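Local atomic coordinates of CofB (Escherichia coli, PDB entry 5AX6), a protein that serves as a minor pilin subunit of the CFA/III type IVb pilus of human enterotoxigenic Escherichia coli and probably takes part in pilus assembly as a homotrimer. Residues N12-E17 with S119-D124; E28-I33 with T42-E47; F87-C92 with I108-P113. One frame throughout, in Å; residues are numbered along the deposited sequence. Where two conformers were deposited one is given.

Interaction 1 of 3, residues N12-E17 with S119-D124; sequences NALISE and SDLKID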
# COMPACT_ATOMS: atom_id res chain seq x y z
N ASN A 12 3.76 16.95 -32.13
CA ASN A 12 3.98 15.85 -31.20
C ASN A 12 5.38 15.25 -31.34
O ASN A 12 6.01 14.89 -30.34
CB ASN A 12 2.94 14.73 -31.40
CG ASN A 12 1.57 15.12 -30.90
OD1 ASN A 12 1.41 16.06 -30.11
ND2 ASN A 12 0.55 14.38 -31.34
N ALA A 13 5.86 15.14 -32.57
CA ALA A 13 7.19 14.58 -32.81
C ALA A 13 8.28 15.55 -32.34
O ALA A 13 9.28 15.15 -31.74
CB ALA A 13 7.36 14.25 -34.28
N LEU A 14 8.09 16.83 -32.64
CA LEU A 14 9.01 17.87 -32.17
C LEU A 14 9.12 17.87 -30.64
O LEU A 14 10.23 17.90 -30.09
CB LEU A 14 8.57 19.24 -32.68
CG LEU A 14 8.85 19.50 -34.16
CD1 LEU A 14 8.11 20.75 -34.65
CD2 LEU A 14 10.36 19.63 -34.42
N ILE A 15 7.98 17.84 -29.96
CA ILE A 15 7.98 17.82 -28.50
C ILE A 15 8.63 16.55 -27.95
O ILE A 15 9.29 16.59 -26.91
CB ILE A 15 6.56 17.94 -27.95
CG1 ILE A 15 6.04 19.37 -28.11
CG2 ILE A 15 6.50 17.50 -26.49
CD1 ILE A 15 7.11 20.42 -28.02
N SER A 16 8.45 15.43 -28.62
CA SER A 16 9.07 14.20 -28.15
C SER A 16 10.59 14.30 -28.20
O SER A 16 11.27 13.86 -27.27
CB SER A 16 8.63 12.99 -28.97
OG SER A 16 9.17 11.81 -28.41
N GLU A 17 11.11 14.88 -29.28
CA GLU A 17 12.54 15.10 -29.43
C GLU A 17 13.03 16.03 -28.32
O GLU A 17 14.01 15.74 -27.63
CB GLU A 17 12.86 15.71 -30.80
CG GLU A 17 12.56 14.82 -32.01
CD GLU A 17 13.64 13.78 -32.28
OE1 GLU A 17 14.61 14.09 -33.01
OE2 GLU A 17 13.52 12.65 -31.76
N SER A 119 9.23 18.03 -42.86
CA SER A 119 8.13 18.85 -42.36
C SER A 119 8.46 20.33 -42.49
O SER A 119 9.63 20.71 -42.62
CB SER A 119 7.82 18.50 -40.90
OG SER A 119 9.00 18.53 -40.12
N ASP A 120 7.43 21.16 -42.46
CA ASP A 120 7.60 22.60 -42.59
C ASP A 120 8.38 23.19 -41.41
O ASP A 120 8.97 24.27 -41.51
CB ASP A 120 6.24 23.28 -42.72
CG ASP A 120 5.60 23.07 -44.08
OD1 ASP A 120 6.33 22.68 -45.03
OD2 ASP A 120 4.38 23.30 -44.22
N LEU A 121 8.36 22.48 -40.29
CA LEU A 121 9.01 22.93 -39.07
C LEU A 121 9.95 21.84 -38.57
O LEU A 121 9.53 20.70 -38.39
CB LEU A 121 7.96 23.29 -38.01
CG LEU A 121 8.34 24.19 -36.84
CD1 LEU A 121 8.84 25.55 -37.31
CD2 LEU A 121 7.16 24.35 -35.90
N LYS A 122 11.21 22.21 -38.35
CA LYS A 122 12.26 21.26 -37.94
C LYS A 122 13.17 21.88 -36.90
O LYS A 122 13.38 23.09 -36.91
CB LYS A 122 13.11 20.84 -39.14
CG LYS A 122 12.36 20.16 -40.26
CD LYS A 122 13.30 19.88 -41.42
CE LYS A 122 12.60 19.04 -42.49
NZ LYS A 122 13.30 19.12 -43.80
N ILE A 123 13.78 21.05 -36.06
CA ILE A 123 14.82 21.57 -35.17
C ILE A 123 16.12 21.78 -35.94
O ILE A 123 16.66 20.84 -36.52
CB ILE A 123 15.09 20.63 -33.99
CG1 ILE A 123 13.81 20.44 -33.17
CG2 ILE A 123 16.22 21.18 -33.11
CD1 ILE A 123 13.85 19.28 -32.19
N ASP A 124 16.61 23.01 -35.95
CA ASP A 124 17.78 23.36 -36.74
C ASP A 124 19.05 23.42 -35.89
O ASP A 124 20.17 23.27 -36.39
CB ASP A 124 17.56 24.71 -37.44
CG ASP A 124 18.57 24.97 -38.53
OD1 ASP A 124 18.80 24.06 -39.36
OD2 ASP A 124 19.15 26.08 -38.56
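Leu14 carries the packing of helix 4-25 on strand 121-130, the helix-on-antiparallel-sheet arrangement of the type IV pilin fold. The helix and strand axes approach to 9.5 Å with their directions 18° apart, leaving room for one layer of aliphatic side chains. CG of Leu14 lies anti to its own carbonyl carbon (chi1 -75°), and the two methyls beyond it divide the strand between them. CD1 meets Leu121 CD2 at 3.9 Å, the two leucines crossing at about a right angle. CD2 instead lies 3.8 Å from Ile123 CG1, where the side chains slide past each other in opposite directions. Glu17, one helical turn on, contributes only its aliphatic root, with CB 4.0 Å from Ile123 CD1. Its chain then bends at chi2, and OE1 forms a salt bridge with Arg84. Leu146 of the neighbouring strand 139-148 touches both Leu121 and Ile123, and Tyr162 of helix 161-171 touches Leu121, which places the contact in the buried interior of the domain. The turn into the strand is tied by a bond from Ser119 OG to Leu121 O of 2.8 Å, with the hydroxyl 46° above the carbonyl plane.

Interaction 2 of 3, residues E28-I33 with T42-E47; sequences EQITVI and TNPLYE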
# COMPACT_ATOMS: atom_id res chain seq x y z
N GLU A 28 22.54 14.22 -14.45
CA GLU A 28 23.98 14.36 -14.32
C GLU A 28 24.66 13.01 -14.18
O GLU A 28 25.78 12.81 -14.66
CB GLU A 28 24.34 15.25 -13.13
CG GLU A 28 25.83 15.39 -12.95
CD GLU A 28 26.22 16.71 -12.31
OE1 GLU A 28 25.32 17.55 -12.10
OE2 GLU A 28 27.42 16.90 -12.03
N GLN A 29 23.99 12.08 -13.50
CA GLN A 29 24.42 10.70 -13.43
C GLN A 29 23.50 9.87 -14.32
O GLN A 29 22.28 9.98 -14.22
CB GLN A 29 24.38 10.18 -11.98
CG GLN A 29 25.32 10.92 -11.03
CD GLN A 29 26.80 10.71 -11.37
OE1 GLN A 29 27.48 11.63 -11.84
NE2 GLN A 29 27.29 9.51 -11.12
N ILE A 30 24.07 9.06 -15.20
CA ILE A 30 23.25 8.27 -16.11
C ILE A 30 23.57 6.79 -16.03
O ILE A 30 24.67 6.41 -15.63
CB ILE A 30 23.41 8.71 -17.59
CG1 ILE A 30 24.88 8.62 -18.01
CG2 ILE A 30 22.93 10.13 -17.76
CD1 ILE A 30 25.10 8.89 -19.49
N THR A 31 22.60 5.96 -16.42
CA THR A 31 22.80 4.52 -16.47
C THR A 31 23.20 4.09 -17.88
O THR A 31 22.47 4.36 -18.84
CB THR A 31 21.52 3.75 -16.04
OG1 THR A 31 21.10 4.19 -14.74
CG2 THR A 31 21.80 2.25 -15.98
N VAL A 32 24.35 3.45 -18.01
CA VAL A 32 24.80 2.91 -19.29
C VAL A 32 25.06 1.42 -19.15
O VAL A 32 25.10 0.90 -18.03
CB VAL A 32 26.07 3.60 -19.79
CG1 VAL A 32 25.78 5.09 -20.08
CG2 VAL A 32 27.20 3.45 -18.79
N ILE A 33 25.23 0.74 -20.28
CA ILE A 33 25.61 -0.66 -20.27
C ILE A 33 27.08 -0.76 -20.65
O ILE A 33 27.49 -0.24 -21.68
CB ILE A 33 24.78 -1.49 -21.28
CG1 ILE A 33 23.28 -1.16 -21.16
CG2 ILE A 33 25.06 -2.98 -21.10
CD1 ILE A 33 22.69 -1.48 -19.82
N THR A 42 29.01 9.48 -14.80
CA THR A 42 28.73 10.87 -15.03
C THR A 42 28.31 11.07 -16.49
O THR A 42 28.97 10.57 -17.40
CB THR A 42 29.96 11.73 -14.70
OG1 THR A 42 30.23 11.62 -13.29
CG2 THR A 42 29.72 13.18 -15.07
N ASN A 43 27.21 11.78 -16.70
CA ASN A 43 26.81 12.20 -18.05
C ASN A 43 27.98 12.88 -18.77
O ASN A 43 28.62 13.78 -18.21
CB ASN A 43 25.60 13.15 -17.95
CG ASN A 43 24.92 13.40 -19.29
OD1 ASN A 43 25.58 13.51 -20.32
ND2 ASN A 43 23.59 13.50 -19.27
N PRO A 44 28.29 12.45 -20.00
CA PRO A 44 29.40 13.09 -20.72
C PRO A 44 29.24 14.60 -20.88
O PRO A 44 30.23 15.29 -21.08
CB PRO A 44 29.39 12.39 -22.10
CG PRO A 44 28.03 11.79 -22.22
CD PRO A 44 27.67 11.38 -20.80
N LEU A 45 28.01 15.10 -20.80
CA LEU A 45 27.80 16.54 -20.79
C LEU A 45 28.62 17.21 -19.70
O LEU A 45 29.08 18.34 -19.86
CB LEU A 45 26.31 16.87 -20.58
CG LEU A 45 25.33 16.51 -21.69
CD1 LEU A 45 23.90 16.81 -21.23
CD2 LEU A 45 25.63 17.29 -22.96
N TYR A 46 28.83 16.51 -18.58
CA TYR A 46 29.36 17.18 -17.40
C TYR A 46 30.76 16.70 -17.00
O TYR A 46 31.21 16.90 -15.86
CB TYR A 46 28.36 17.01 -16.26
CG TYR A 46 26.98 17.47 -16.67
CD1 TYR A 46 26.76 18.78 -17.07
CD2 TYR A 46 25.90 16.59 -16.68
CE1 TYR A 46 25.50 19.22 -17.48
CE2 TYR A 46 24.63 17.01 -17.07
CZ TYR A 46 24.44 18.32 -17.47
OH TYR A 46 23.18 18.73 -17.87
N GLU A 47 31.45 16.10 -17.95
CA GLU A 47 32.84 15.70 -17.78
C GLU A 47 33.78 16.71 -18.41
O GLU A 47 33.63 17.07 -19.58
CB GLU A 47 33.08 14.33 -18.41
CG GLU A 47 32.52 13.18 -17.60
CD GLU A 47 33.23 13.01 -16.28
OE1 GLU A 47 34.22 12.25 -16.22
OE2 GLU A 47 32.81 13.64 -15.28
O HOH W 1 29.70 18.13 -12.97
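Backbone bonding between Glu28 and Asn43 fixes the relation of the two segments. Asn43 N donates to Glu28 O at 2.7 Å, nearly straight at 168°, with the donor tilted 33° from the carbonyl plane. The same oxygen receives a CA-H contact from Thr42 CA at 3.6 Å, so two groups of one segment converge on it. Next along, Gln29 and Thr42 form an antiparallel non-hydrogen-bonded pair with both side chains on one face of the hairpin. There Thr42 OG1 lies 3.1 Å from Gln29 OE1, a pairing that stays unsettled, since the hydroxyl could donate its proton to a different acceptor.

Asn43 also organises its own segment. Its CG is anti to the backbone N (chi1 -168°), and OD1 beyond it accepts from Leu45 N at 2.9 Å, forming an Asx turn, while its backbone O accepts from Tyr46 N. Asn43 ND2 bonds to Glu27 O.

The apolar contacts lie to either end of these bonds. Ile30 CD1 packs on Pro44 CD at 3.8 Å, while its CG2 branch faces Asn43 ND2; the isoleucine crosses both residues at about a right angle. On the other flank, Glu28 CG approaches Tyr46 CD2 at 3.9 Å, the two side chains crossing obliquely. Leu45 CB sits over the centre of one ring face, and Tyr46 OH is held by Val25 O of helix 4-25.

Arg240 of a neighbouring subunit, another copy of the protein, bonds to Gln29 O and Thr31 OG1, and Leu231 of that subunit packs on Glu28. Together these features describe a two-stranded antiparallel β-hairpin, strands 29-34 and 37-42, joined at its open end by the Asn43 N to Glu28 O bond, after which the chain leaves through an Asx turn and a short 3-10 segment.

Interaction 3 of 3, residues F87-C92 with I108-P113; sequences FTRKYC and IPCEEP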
# COMPACT_ATOMS: atom_id res chain seq x y z
N PHE A 87 23.61 11.43 -28.92
CA PHE A 87 22.48 11.45 -28.01
C PHE A 87 21.60 10.22 -28.17
O PHE A 87 20.48 10.17 -27.65
CB PHE A 87 21.65 12.71 -28.22
CG PHE A 87 22.42 13.95 -27.91
CD1 PHE A 87 22.52 14.40 -26.60
CD2 PHE A 87 23.08 14.64 -28.92
CE1 PHE A 87 23.25 15.53 -26.29
CE2 PHE A 87 23.82 15.78 -28.63
CZ PHE A 87 23.91 16.23 -27.31
N THR A 88 22.11 9.23 -28.89
CA THR A 88 21.40 7.96 -29.04
C THR A 88 22.32 6.79 -28.73
O THR A 88 23.53 6.95 -28.68
CB THR A 88 20.80 7.81 -30.46
OG1 THR A 88 21.82 8.04 -31.44
CG2 THR A 88 19.67 8.81 -30.66
N ARG A 89 21.76 5.61 -28.48
CA ARG A 89 22.57 4.47 -28.07
C ARG A 89 23.64 4.10 -29.09
O ARG A 89 23.39 4.13 -30.30
CB ARG A 89 21.70 3.25 -27.81
CG ARG A 89 20.74 3.40 -26.63
CD ARG A 89 19.93 2.11 -26.43
NE ARG A 89 19.15 1.76 -27.62
CZ ARG A 89 19.43 0.76 -28.45
NH1 ARG A 89 20.49 -0.01 -28.24
NH2 ARG A 89 18.66 0.53 -29.51
N LYS A 90 24.81 3.74 -28.60
CA LYS A 90 25.87 3.21 -29.45
C LYS A 90 25.36 2.04 -30.30
O LYS A 90 25.68 1.94 -31.48
CB LYS A 90 27.05 2.76 -28.60
CG LYS A 90 28.19 2.09 -29.38
CD LYS A 90 29.33 1.73 -28.44
CE LYS A 90 30.55 1.20 -29.20
NZ LYS A 90 31.22 2.25 -30.02
N TYR A 91 24.54 1.17 -29.71
CA TYR A 91 24.09 -0.02 -30.43
C TYR A 91 22.71 0.16 -31.02
O TYR A 91 21.93 -0.79 -31.13
CB TYR A 91 24.15 -1.25 -29.52
CG TYR A 91 25.60 -1.57 -29.24
CD1 TYR A 91 26.42 -2.06 -30.25
CD2 TYR A 91 26.17 -1.30 -27.99
CE1 TYR A 91 27.76 -2.31 -30.02
CE2 TYR A 91 27.51 -1.56 -27.75
CZ TYR A 91 28.30 -2.07 -28.77
OH TYR A 91 29.63 -2.33 -28.55
N CYS A 92 22.40 1.40 -31.41
CA CYS A 92 21.31 1.66 -32.33
C CYS A 92 21.46 0.82 -33.60
O CYS A 92 20.48 0.50 -34.27
CB CYS A 92 21.25 3.14 -32.70
SG CYS A 92 20.30 4.13 -31.50
N ILE A 108 15.88 9.67 -26.99
CA ILE A 108 15.19 9.90 -28.24
C ILE A 108 15.41 8.66 -29.11
O ILE A 108 16.36 7.92 -28.89
CB ILE A 108 15.69 11.16 -28.97
CG1 ILE A 108 17.18 11.02 -29.30
CG2 ILE A 108 15.44 12.41 -28.10
CD1 ILE A 108 17.77 12.24 -30.03
N PRO A 109 14.54 8.45 -30.10
CA PRO A 109 14.66 7.26 -30.95
C PRO A 109 15.96 7.23 -31.75
O PRO A 109 16.48 8.29 -32.13
CB PRO A 109 13.44 7.36 -31.88
CG PRO A 109 12.87 8.73 -31.69
CD PRO A 109 13.27 9.17 -30.31
N CYS A 110 16.48 6.04 -32.02
CA CYS A 110 17.64 5.89 -32.89
C CYS A 110 17.44 6.62 -34.20
O CYS A 110 18.30 7.37 -34.66
CB CYS A 110 17.91 4.41 -33.16
SG CYS A 110 18.38 3.51 -31.67
N GLU A 111 16.28 6.39 -34.79
CA GLU A 111 15.94 7.01 -36.06
C GLU A 111 15.11 8.25 -35.79
O GLU A 111 14.13 8.19 -35.05
CB GLU A 111 15.18 6.00 -36.93
CG GLU A 111 14.77 6.50 -38.29
CD GLU A 111 14.11 5.40 -39.11
OE1 GLU A 111 14.14 4.23 -38.67
OE2 GLU A 111 13.58 5.72 -40.19
N GLU A 112 15.50 9.38 -36.37
CA GLU A 112 14.67 10.57 -36.25
C GLU A 112 13.28 10.26 -36.77
O GLU A 112 13.15 9.62 -37.80
CB GLU A 112 15.27 11.75 -37.01
CG GLU A 112 14.46 13.05 -36.87
CD GLU A 112 14.99 14.18 -37.74
OE1 GLU A 112 15.66 15.08 -37.19
OE2 GLU A 112 14.74 14.15 -38.96
N PRO A 113 12.24 10.70 -36.04
CA PRO A 113 10.85 10.56 -36.46
C PRO A 113 10.65 10.94 -37.93
O PRO A 113 11.04 12.03 -38.36
CB PRO A 113 10.11 11.53 -35.54
CG PRO A 113 10.90 11.44 -34.25
CD PRO A 113 12.35 11.27 -34.68
O HOH W 2 18.61 8.34 -26.74
O HOH W 3 20.94 7.83 -34.13
O HOH W 4 18.60 6.10 -28.49
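Thr88 OG1 is held by two partners: it hydrogen-bonds to Arg84 O, and it accepts at 2.8 Å from a water that also donates to Cys110 O at 2.7 Å. The water thus bridges the two loops. A second water accepts from Ile108 N at 3.0 Å and lies 2.8 Å from Phe87 O. The covalent tie is the disulfide, Cys92 SG to Cys110 SG at 2.0 Å, with a chi3 of -78°. Arg89 NH2 approaches Cys110 SG to 3.7 Å, while its NH1 and NE form salt bridges with Glu102 and Asp106. Beside this polar web, Thr88 CG2 meets Ile108 CG1 at 3.6 Å, the side chains crossing at about a right angle. Ile108 CG1 stands between its own backbone N and carbonyl carbon (chi1 61°), the crowded position. An alanine here would keep CB but lose CG1, CG2 and CD1, and would probably leave Thr88 CG2 without its aliphatic neighbour and open a gap beside Phe87 O. Both segments belong to the long connection between strands 75-76 and 121-130; Ile108, Pro109, Glu112 and Pro113 lie against Glu17, so the second segment runs beside helix 4-25.

In the fold
All three contacts lie in the pilin domain, yet differ in depth and chemistry. Interaction 1 is buried and wholly apolar across its two segments, holding helix to sheet. Interactions 2 and 3 are partly buried; the first is joined chiefly by a backbone hydrogen bond, the second by a covalent disulfide and bridging waters, each with some apolar packing. Interactions 1 and 3 share the flank of helix 4-25 and touch through Glu17, whose O lies 3.7 Å from Ile108 CG2; Arg84 serves both, paired with Glu17 and bonded to Pro109 O. Interaction 2 follows the same helix, with its centre about 25 Å from that of interaction 1, and it alone is reached by another subunit.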